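Local coordinates for putative uncharacterized protein (Desulfitobacterium hafniense, PDB 4JGI) that binds methylcobalamin through a Rossmann-like domain joined to a helical one and probably carries methyl groups as the corrinoid protein of an O-demethylase system, at residues Ile19-Met27 and Gln71-Pro79; Ile108-Phe118 and Ala199-Val210. All blocks are in the same frame, centred on the assembly; numbering follows the deposited sequence.

In the fold
From the N terminus, the chain first builds a set of helices, and contact 1 closes a loop of 43 mostly helical residues by setting helix 16-29 beside the C-terminal part of helix 60-77. That loop is complete before contact 2 begins. Contact 2 spans 80 residues of alternating strands and helices and brings helix 199-209, near the C terminus, against helix 104-115, so the two loops follow in series and neither encloses the other. Their centres lie about 19 Å apart, yet they meet: Met74 and Gln71 of helix 60-77 pack on Ala115 of helix 104-115. Helix 60-77 thus links the helical half to the Rossmann-like, cobalamin-binding half.

Contact 1 of 2, residues Ile19-Met27 and Gln71-Pro79; sequences INEVVDKVM and QAAMDKLKP
Lys76, Leu77 and Val23 bury the most surface where 19-27 and 71-79 run side by side, their helix axes 13° from parallel and 10.4 Å apart. At that spacing it is mostly side chains that fill the interface. A chi1 of 167° swings CG1 of Val23 away from its own backbone N and onto the partner helix, where it lies 3.9 Å from CB of Lys76 and also meets CD2 of Leu77. The same Leu77 CD2 sits 3.9 Å from CG1 of Val26, the two side chains crossing at about a right angle, so one methyl group is shared by two valines. Met27 closes the C-terminal end, its SD 3.4 Å from the backbone O of Lys76 and 4.0 Å from CB of Lys76. Lys76 serves both apolar and polar neighbours: its aliphatic part packs on Val23, its CE lies 3.5 Å from Asn20 OD1, and the bend at the last torsion (chi4 66°) turns NZ to a water. This water donates to Asn20 OD1 at 2.7 Å and accepts from Lys76 NZ at 2.8 Å, while Asn20 ND2 hydrogen-bonds to Glu16 O. With a leucine in place of Lys76, the water would probably lose its ammonium donor, and Asn20 OD1 its water-mediated link to helix 60-77. Helix 32-54 adds Phe42 against Ile19 and Val23, and helix 4-12 adds Ala10 against Ile19, placing the pair within the N-terminal helical domain.

Contact 2 of 2, residues Ile108-Phe118 and Ala199-Val210; sequences IFRTMAEASGF and AADGVKICQRWV
Helices 108-115 and 199-209 cross at -41° with their axes 9.1 Å apart, and the alpha carbons of Phe109 and Ala199 come within 4.9 Å. Phe109 is a knob in a hole formed by Ala199, Gly202, Val203 and Cys206. Its chi1 of 175° directs the ring along the partner helix, where Ala199 O and Cys206 SG meet its edge; the sulfur lies 5.3 Å from the ring centroid. Gly202 lets the ring come close to the backbone; a CB there would probably press on Phe109 CE1. Val203 divides its methyls: CG2 rests 3.6 Å from Met112 CB and also touches Phe109, whereas CG1 faces Ser116 OG. From that CB the extended Met112 runs toward the first turn of helix 199-209, bringing SD to 3.8 Å from Ala199 CB. Beyond the Schellman motif at Gly117, Phe118 CZ packs 3.8 Å from Cys206 CB, and its ring plane is 52° from the Gln207 amide. That amide gives a weak hydrogen bond from NE2 to Ser116 O (3.2 Å). A water accepts from Gln207 NE2 and donates to Ser116 OG, which in turn hydrogen-bonds to Met112 O at 2.8 Å. Phe118 and Cys206 also pack on Ile143 of the central parallel sheet. Adjacent helices against such a sheet are characteristic of the Rossmann-like B12-binding fold; here the backbone N of Ala199 hydrogen-bonds to the bound methylcobalamin, and Ile108 and Phe109 also line its pocket.

Contact 1 of 2, residues Ile19-Met27 and Gln71-Pro79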
loop_
_atom_site.group_PDB
_atom_site.type_symbol
_atom_site.label_atom_id
_atom_site.label_comp_id
_atom_site.label_asym_id
_atom_site.label_seq_id
_atom_site.Cartn_x
_atom_site.Cartn_y
_atom_site.Cartn_z
ATOM N N ILE A 19 0.583 16.401 13.931
ATOM C CA ILE A 19 -0.461 15.834 13.114
ATOM C C ILE A 19 -1.807 16.049 13.771
ATOM O O ILE A 19 -2.796 16.460 13.141
ATOM C CB ILE A 19 -0.223 14.332 12.961
ATOM C CG1 ILE A 19 0.997 14.057 12.085
ATOM C CG2 ILE A 19 -1.448 13.613 12.405
ATOM C CD1 ILE A 19 1.542 12.640 12.100
ATOM N N ASN A 20 -1.916 15.753 15.032
ATOM C CA ASN A 20 -3.216 15.877 15.713
ATOM C C ASN A 20 -3.613 17.302 15.936
ATOM O O ASN A 20 -4.819 17.537 15.902
ATOM C CB ASN A 20 -3.296 15.045 16.981
ATOM C CG ASN A 20 -3.446 13.583 16.649
ATOM O OD1 ASN A 20 -4.552 13.158 16.346
ATOM N ND2 ASN A 20 -2.336 12.825 16.644
ATOM N N GLU A 21 -2.670 18.218 16.040
ATOM C CA GLU A 21 -3.010 19.671 16.128
ATOM C C GLU A 21 -3.747 20.130 14.867
ATOM O O GLU A 21 -4.813 20.756 14.960
ATOM C CB GLU A 21 -1.753 20.500 16.318
ATOM C CG GLU A 21 -1.936 21.816 16.995
ATOM C CD GLU A 21 -0.611 22.444 17.380
ATOM O OE1 GLU A 21 0.406 21.705 17.571
ATOM O OE2 GLU A 21 -0.589 23.687 17.489
ATOM N N VAL A 22 -3.269 19.694 13.701
ATOM C CA VAL A 22 -3.897 20.109 12.477
ATOM C C VAL A 22 -5.173 19.364 12.207
ATOM O O VAL A 22 -6.163 19.937 11.717
ATOM C CB VAL A 22 -2.921 20.135 11.255
ATOM C CG1 VAL A 22 -2.404 18.769 10.788
ATOM C CG2 VAL A 22 -3.542 20.830 10.065
ATOM N N VAL A 23 -5.226 18.085 12.576
ATOM C CA VAL A 23 -6.459 17.325 12.403
ATOM C C VAL A 23 -7.571 17.973 13.236
ATOM O O VAL A 23 -8.652 18.142 12.748
ATOM C CB VAL A 23 -6.291 15.840 12.771
ATOM C CG1 VAL A 23 -7.636 15.164 12.893
ATOM C CG2 VAL A 23 -5.429 15.173 11.717
ATOM N N ASP A 24 -7.234 18.389 14.441
ATOM C CA ASP A 24 -8.221 19.089 15.271
ATOM C C ASP A 24 -8.722 20.398 14.665
ATOM O O ASP A 24 -9.910 20.658 14.726
ATOM C CB ASP A 24 -7.666 19.383 16.637
ATOM C CG ASP A 24 -7.416 18.133 17.456
ATOM O OD1 ASP A 24 -7.884 17.008 17.103
ATOM O OD2 ASP A 24 -6.701 18.287 18.470
ATOM N N LYS A 25 -7.828 21.197 14.123
ATOM C CA LYS A 25 -8.207 22.442 13.446
ATOM C C LYS A 25 -9.145 22.209 12.247
ATOM O O LYS A 25 -10.160 22.929 12.048
ATOM C CB LYS A 25 -6.961 23.190 13.009
ATOM C CG LYS A 25 -6.295 23.928 14.172
ATOM C CD LYS A 25 -4.975 24.564 13.749
ATOM C CE LYS A 25 -4.070 24.905 14.932
ATOM N NZ LYS A 25 -2.642 24.741 14.560
ATOM N N VAL A 26 -8.822 21.198 11.452
ATOM C CA VAL A 26 -9.654 20.835 10.325
ATOM C C VAL A 26 -11.003 20.308 10.779
ATOM O O VAL A 26 -12.050 20.663 10.206
ATOM C CB VAL A 26 -8.927 19.829 9.425
ATOM C CG1 VAL A 26 -9.874 19.219 8.402
ATOM C CG2 VAL A 26 -7.760 20.533 8.781
ATOM N N MET A 27 -11.020 19.443 11.784
ATOM C CA MET A 27 -12.311 18.891 12.204
ATOM C C MET A 27 -13.221 20.043 12.701
ATOM O O MET A 27 -14.417 20.031 12.403
ATOM C CB MET A 27 -12.165 17.776 13.250
ATOM C CG MET A 27 -11.634 16.437 12.738
ATOM S SD MET A 27 -11.461 15.352 14.187
ATOM C CE MET A 27 -10.839 16.227 15.629
ATOM N N GLN A 71 -3.557 5.740 9.706
ATOM C CA GLN A 71 -4.892 5.213 9.935
ATOM C C GLN A 71 -5.594 5.973 11.029
ATOM O O GLN A 71 -6.786 6.190 10.935
ATOM C CB GLN A 71 -4.818 3.715 10.253
ATOM C CG GLN A 71 -6.181 3.075 10.347
ATOM C CD GLN A 71 -6.934 3.108 9.020
ATOM O OE1 GLN A 71 -6.602 2.390 8.139
ATOM N NE2 GLN A 71 -7.966 3.915 8.938
ATOM N N ALA A 72 -4.883 6.324 12.106
ATOM C CA ALA A 72 -5.521 7.081 13.203
ATOM C C ALA A 72 -6.014 8.432 12.745
ATOM O O ALA A 72 -7.127 8.842 13.048
ATOM C CB ALA A 72 -4.540 7.226 14.330
ATOM N N ALA A 73 -5.226 9.116 11.934
ATOM C CA ALA A 73 -5.666 10.400 11.353
ATOM C C ALA A 73 -6.857 10.234 10.482
ATOM O O ALA A 73 -7.795 11.022 10.569
ATOM C CB ALA A 73 -4.513 11.021 10.533
ATOM N N MET A 74 -6.849 9.198 9.631
ATOM C CA MET A 74 -8.009 8.915 8.754
ATOM C C MET A 74 -9.270 8.630 9.506
ATOM O O MET A 74 -10.324 9.088 9.092
ATOM C CB MET A 74 -7.730 7.790 7.821
ATOM C CG MET A 74 -6.624 8.148 6.892
ATOM S SD MET A 74 -7.001 9.574 5.824
ATOM C CE MET A 74 -8.469 8.924 5.239
ATOM N N ASP A 75 -9.155 7.941 10.643
ATOM C CA ASP A 75 -10.319 7.584 11.446
ATOM C C ASP A 75 -10.927 8.857 12.021
ATOM O O ASP A 75 -12.155 8.953 12.161
ATOM C CB ASP A 75 -9.932 6.658 12.638
ATOM C CG ASP A 75 -9.500 5.264 12.227
ATOM O OD1 ASP A 75 -9.880 4.802 11.138
ATOM O OD2 ASP A 75 -8.801 4.606 13.072
ATOM N N LYS A 76 -10.085 9.835 12.370
ATOM C CA LYS A 76 -10.605 11.074 12.892
ATOM C C LYS A 76 -11.237 11.947 11.873
ATOM O O LYS A 76 -12.204 12.650 12.199
ATOM C CB LYS A 76 -9.544 11.872 13.562
ATOM C CG LYS A 76 -9.182 11.305 14.867
ATOM C CD LYS A 76 -8.123 12.129 15.551
ATOM C CE LYS A 76 -7.474 11.349 16.706
ATOM N NZ LYS A 76 -6.677 10.146 16.209
ATOM N N LEU A 77 -10.708 11.915 10.658
ATOM C CA LEU A 77 -11.163 12.778 9.594
ATOM C C LEU A 77 -12.384 12.270 8.891
ATOM O O LEU A 77 -13.020 13.028 8.199
ATOM C CB LEU A 77 -10.039 13.037 8.598
ATOM C CG LEU A 77 -8.884 13.929 9.121
ATOM C CD1 LEU A 77 -7.651 13.792 8.235
ATOM C CD2 LEU A 77 -9.256 15.394 9.168
ATOM N N LYS A 78 -12.733 11.010 9.112
ATOM C CA LYS A 78 -13.882 10.392 8.407
ATOM C C LYS A 78 -15.257 11.041 8.594
ATOM O O LYS A 78 -16.011 11.118 7.645
ATOM C CB LYS A 78 -13.972 8.914 8.739
ATOM C CG LYS A 78 -13.225 8.076 7.689
ATOM C CD LYS A 78 -13.169 6.560 7.955
ATOM C CE LYS A 78 -14.363 6.012 8.736
ATOM N NZ LYS A 78 -15.678 6.234 8.056
ATOM N N PRO A 79 -15.593 11.476 9.813
ATOM C CA PRO A 79 -16.874 12.169 9.959
ATOM C C PRO A 79 -16.965 13.408 9.065
ATOM O O PRO A 79 -18.040 13.677 8.506
ATOM C CB PRO A 79 -16.911 12.540 11.449
ATOM C CG PRO A 79 -15.972 11.552 12.111
ATOM C CD PRO A 79 -14.897 11.306 11.102
HETATM O O HOH W 1 -4.802 11.211 14.447
#

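Contact 2 of 2, residues Ile108-Phe118 and Ala199-Val210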
loop_
_atom_site.group_PDB
_atom_site.type_symbol
_atom_site.label_atom_id
_atom_site.label_comp_id
_atom_site.label_asym_id
_atom_site.label_seq_id
_atom_site.Cartn_x
_atom_site.Cartn_y
_atom_site.Cartn_z
ATOM N N ILE A 108 2.632 -4.707 6.768
ATOM C CA ILE A 108 2.983 -3.285 6.764
ATOM C C ILE A 108 2.349 -2.577 5.582
ATOM O O ILE A 108 1.683 -1.566 5.726
ATOM C CB ILE A 108 4.524 -3.070 6.837
ATOM C CG1 ILE A 108 5.050 -3.610 8.138
ATOM C CG2 ILE A 108 4.856 -1.632 6.633
ATOM C CD1 ILE A 108 6.576 -3.578 8.248
ATOM N N PHE A 109 2.464 -3.169 4.409
ATOM C CA PHE A 109 1.802 -2.651 3.248
ATOM C C PHE A 109 0.295 -2.656 3.364
ATOM O O PHE A 109 -0.314 -1.643 3.028
ATOM C CB PHE A 109 2.289 -3.412 2.021
ATOM C CG PHE A 109 1.557 -3.014 0.766
ATOM C CD1 PHE A 109 1.842 -1.790 0.121
ATOM C CD2 PHE A 109 0.571 -3.784 0.241
ATOM C CE1 PHE A 109 1.095 -1.375 -1.000
ATOM C CE2 PHE A 109 -0.124 -3.382 -0.881
ATOM C CZ PHE A 109 0.146 -2.188 -1.521
ATOM N N ARG A 110 -0.289 -3.724 3.870
ATOM C CA ARG A 110 -1.708 -3.801 4.054
ATOM C C ARG A 110 -2.178 -2.630 4.914
ATOM O O ARG A 110 -3.176 -1.955 4.595
ATOM C CB ARG A 110 -2.078 -5.147 4.732
ATOM C CG ARG A 110 -3.538 -5.279 5.015
ATOM C CD ARG A 110 -3.795 -6.512 5.860
ATOM N NE ARG A 110 -3.180 -6.417 7.183
ATOM C CZ ARG A 110 -2.950 -7.430 8.027
ATOM N NH1 ARG A 110 -3.122 -8.690 7.683
ATOM N NH2 ARG A 110 -2.414 -7.163 9.226
ATOM N N THR A 111 -1.466 -2.334 6.008
ATOM C CA THR A 111 -1.899 -1.273 6.919
ATOM C C THR A 111 -1.802 0.070 6.169
ATOM O O THR A 111 -2.735 0.875 6.284
ATOM C CB THR A 111 -1.044 -1.261 8.174
ATOM O OG1 THR A 111 -1.165 -2.569 8.803
ATOM C CG2 THR A 111 -1.460 -0.104 9.102
ATOM N N MET A 112 -0.725 0.343 5.453
ATOM C CA MET A 112 -0.566 1.621 4.715
ATOM C C MET A 112 -1.618 1.737 3.645
ATOM O O MET A 112 -2.164 2.802 3.466
ATOM C CB MET A 112 0.814 1.768 4.135
ATOM C CG MET A 112 1.884 1.881 5.224
ATOM S SD MET A 112 3.432 1.959 4.314
ATOM C CE MET A 112 4.574 2.414 5.605
ATOM N N ALA A 113 -1.914 0.644 2.966
ATOM C CA ALA A 113 -2.874 0.706 1.857
ATOM C C ALA A 113 -4.292 0.966 2.350
ATOM O O ALA A 113 -5.034 1.782 1.796
ATOM C CB ALA A 113 -2.828 -0.604 1.075
ATOM N N GLU A 114 -4.673 0.299 3.454
ATOM C CA GLU A 114 -5.946 0.500 4.127
ATOM C C GLU A 114 -6.079 1.978 4.605
ATOM O O GLU A 114 -7.093 2.580 4.395
ATOM C CB GLU A 114 -6.194 -0.550 5.246
ATOM C CG GLU A 114 -6.511 -1.900 4.647
ATOM C CD GLU A 114 -6.840 -3.007 5.710
ATOM O OE1 GLU A 114 -6.272 -2.930 6.844
ATOM O OE2 GLU A 114 -7.632 -3.961 5.397
ATOM N N ALA A 115 -5.025 2.503 5.180
ATOM C CA ALA A 115 -5.007 3.866 5.646
ATOM C C ALA A 115 -5.037 4.876 4.515
ATOM O O ALA A 115 -5.351 6.031 4.752
ATOM C CB ALA A 115 -3.770 4.110 6.497
ATOM N N SER A 116 -4.704 4.460 3.295
ATOM C CA SER A 116 -4.664 5.292 2.128
ATOM C C SER A 116 -5.894 5.137 1.291
ATOM O O SER A 116 -5.899 5.664 0.181
ATOM C CB SER A 116 -3.503 4.884 1.280
ATOM O OG SER A 116 -2.273 5.145 1.946
ATOM N N GLY A 117 -6.928 4.515 1.836
ATOM C CA GLY A 117 -8.241 4.420 1.228
ATOM C C GLY A 117 -8.465 3.285 0.283
ATOM O O GLY A 117 -9.481 3.287 -0.437
ATOM N N PHE A 118 -7.582 2.271 0.295
ATOM C CA PHE A 118 -7.851 1.123 -0.554
ATOM C C PHE A 118 -8.696 0.099 0.197
ATOM O O PHE A 118 -8.525 -0.076 1.421
ATOM C CB PHE A 118 -6.577 0.429 -1.009
ATOM C CG PHE A 118 -5.713 1.207 -1.974
ATOM C CD1 PHE A 118 -4.771 2.099 -1.516
ATOM C CD2 PHE A 118 -5.907 1.103 -3.343
ATOM C CE1 PHE A 118 -4.004 2.840 -2.374
ATOM C CE2 PHE A 118 -5.117 1.885 -4.217
ATOM C CZ PHE A 118 -4.209 2.770 -3.721
ATOM N N ALA A 199 7.273 -0.519 1.639
ATOM C CA ALA A 199 5.858 -0.504 1.608
ATOM C C ALA A 199 5.274 0.866 1.291
ATOM O O ALA A 199 4.229 0.974 0.632
ATOM C CB ALA A 199 5.288 -0.993 2.918
ATOM N N ALA A 200 5.941 1.907 1.756
ATOM C CA ALA A 200 5.446 3.259 1.457
ATOM C C ALA A 200 5.633 3.607 -0.049
ATOM O O ALA A 200 4.728 4.207 -0.650
ATOM C CB ALA A 200 6.160 4.241 2.367
ATOM N N ASP A 201 6.781 3.209 -0.605
ATOM C CA ASP A 201 6.954 3.319 -2.046
ATOM C C ASP A 201 5.880 2.543 -2.792
ATOM O O ASP A 201 5.323 3.000 -3.793
ATOM C CB ASP A 201 8.316 2.788 -2.434
ATOM C CG ASP A 201 8.583 2.862 -3.916
ATOM O OD1 ASP A 201 8.636 3.994 -4.414
ATOM O OD2 ASP A 201 8.839 1.774 -4.535
ATOM N N GLY A 202 5.518 1.343 -2.280
ATOM C CA GLY A 202 4.471 0.573 -2.940
ATOM C C GLY A 202 3.141 1.295 -2.948
ATOM O O GLY A 202 2.377 1.264 -3.950
ATOM N N VAL A 203 2.770 1.969 -1.845
ATOM C CA VAL A 203 1.529 2.724 -1.814
ATOM C C VAL A 203 1.553 3.852 -2.830
ATOM O O VAL A 203 0.539 4.120 -3.488
ATOM C CB VAL A 203 1.198 3.257 -0.425
ATOM C CG1 VAL A 203 0.013 4.168 -0.452
ATOM C CG2 VAL A 203 0.970 2.123 0.518
ATOM N N LYS A 204 2.698 4.525 -2.897
ATOM C CA LYS A 204 2.935 5.619 -3.889
ATOM C C LYS A 204 2.631 5.103 -5.299
ATOM O O LYS A 204 1.905 5.772 -6.064
ATOM C CB LYS A 204 4.362 6.131 -3.844
ATOM C CG LYS A 204 4.582 7.282 -4.860
ATOM C CD LYS A 204 6.084 7.616 -4.927
ATOM C CE LYS A 204 6.487 8.662 -5.960
ATOM N NZ LYS A 204 7.834 9.347 -5.779
ATOM N N ILE A 205 3.167 3.941 -5.611
ATOM C CA ILE A 205 2.909 3.304 -6.926
ATOM C C ILE A 205 1.441 3.057 -7.173
ATOM O O ILE A 205 0.867 3.382 -8.259
ATOM C CB ILE A 205 3.769 2.065 -7.117
ATOM C CG1 ILE A 205 5.256 2.366 -7.191
ATOM C CG2 ILE A 205 3.279 1.234 -8.307
ATOM C CD1 ILE A 205 6.175 1.216 -6.917
ATOM N N CYS A 206 0.779 2.515 -6.193
ATOM C CA CYS A 206 -0.590 2.131 -6.318
ATOM C C CYS A 206 -1.521 3.359 -6.446
ATOM O O CYS A 206 -2.483 3.368 -7.221
ATOM C CB CYS A 206 -0.992 1.308 -5.100
ATOM S SG CYS A 206 -0.319 -0.383 -5.044
ATOM N N GLN A 207 -1.184 4.386 -5.695
ATOM C CA GLN A 207 -1.929 5.660 -5.810
ATOM C C GLN A 207 -1.836 6.291 -7.219
ATOM O O GLN A 207 -2.852 6.768 -7.726
ATOM C CB GLN A 207 -1.474 6.654 -4.768
ATOM C CG GLN A 207 -1.909 6.318 -3.356
ATOM C CD GLN A 207 -3.392 6.565 -3.005
ATOM O OE1 GLN A 207 -4.319 6.416 -3.806
ATOM N NE2 GLN A 207 -3.616 6.932 -1.751
ATOM N N ARG A 208 -0.674 6.184 -7.850
ATOM C CA ARG A 208 -0.494 6.639 -9.212
ATOM C C ARG A 208 -1.367 5.857 -10.180
ATOM O O ARG A 208 -1.903 6.419 -11.147
ATOM C CB ARG A 208 0.987 6.612 -9.646
ATOM C CG ARG A 208 1.869 7.605 -8.900
ATOM C CD ARG A 208 3.317 7.520 -9.186
ATOM N NE ARG A 208 3.973 8.750 -8.703
ATOM C CZ ARG A 208 5.098 9.267 -9.209
ATOM N NH1 ARG A 208 5.796 8.549 -10.069
ATOM N NH2 ARG A 208 5.578 10.470 -8.800
ATOM N N TRP A 209 -1.484 4.524 -9.982
ATOM C CA TRP A 209 -2.346 3.739 -10.882
ATOM C C TRP A 209 -3.849 3.999 -10.796
ATOM O O TRP A 209 -4.584 3.805 -11.764
ATOM C CB TRP A 209 -2.067 2.297 -10.524
ATOM C CG TRP A 209 -0.778 1.748 -11.023
ATOM C CD1 TRP A 209 -0.032 2.165 -12.118
ATOM C CD2 TRP A 209 -0.114 0.597 -10.518
ATOM N NE1 TRP A 209 1.042 1.348 -12.291
ATOM C CE2 TRP A 209 1.022 0.378 -11.306
ATOM C CE3 TRP A 209 -0.345 -0.265 -9.419
ATOM C CZ2 TRP A 209 1.912 -0.656 -11.084
ATOM C CZ3 TRP A 209 0.539 -1.294 -9.215
ATOM C CH2 TRP A 209 1.616 -1.534 -10.043
ATOM N N VAL A 210 -4.337 4.443 -9.654
ATOM C CA VAL A 210 -5.750 4.594 -9.472
ATOM C C VAL A 210 -6.188 6.055 -9.543
ATOM O O VAL A 210 -5.343 6.920 -9.571
ATOM C CB VAL A 210 -6.267 3.830 -8.227
ATOM C CG1 VAL A 210 -5.747 2.408 -8.301
ATOM C CG2 VAL A 210 -5.861 4.446 -6.910
HETATM O O HOH W 2 -1.497 7.240 0.288
#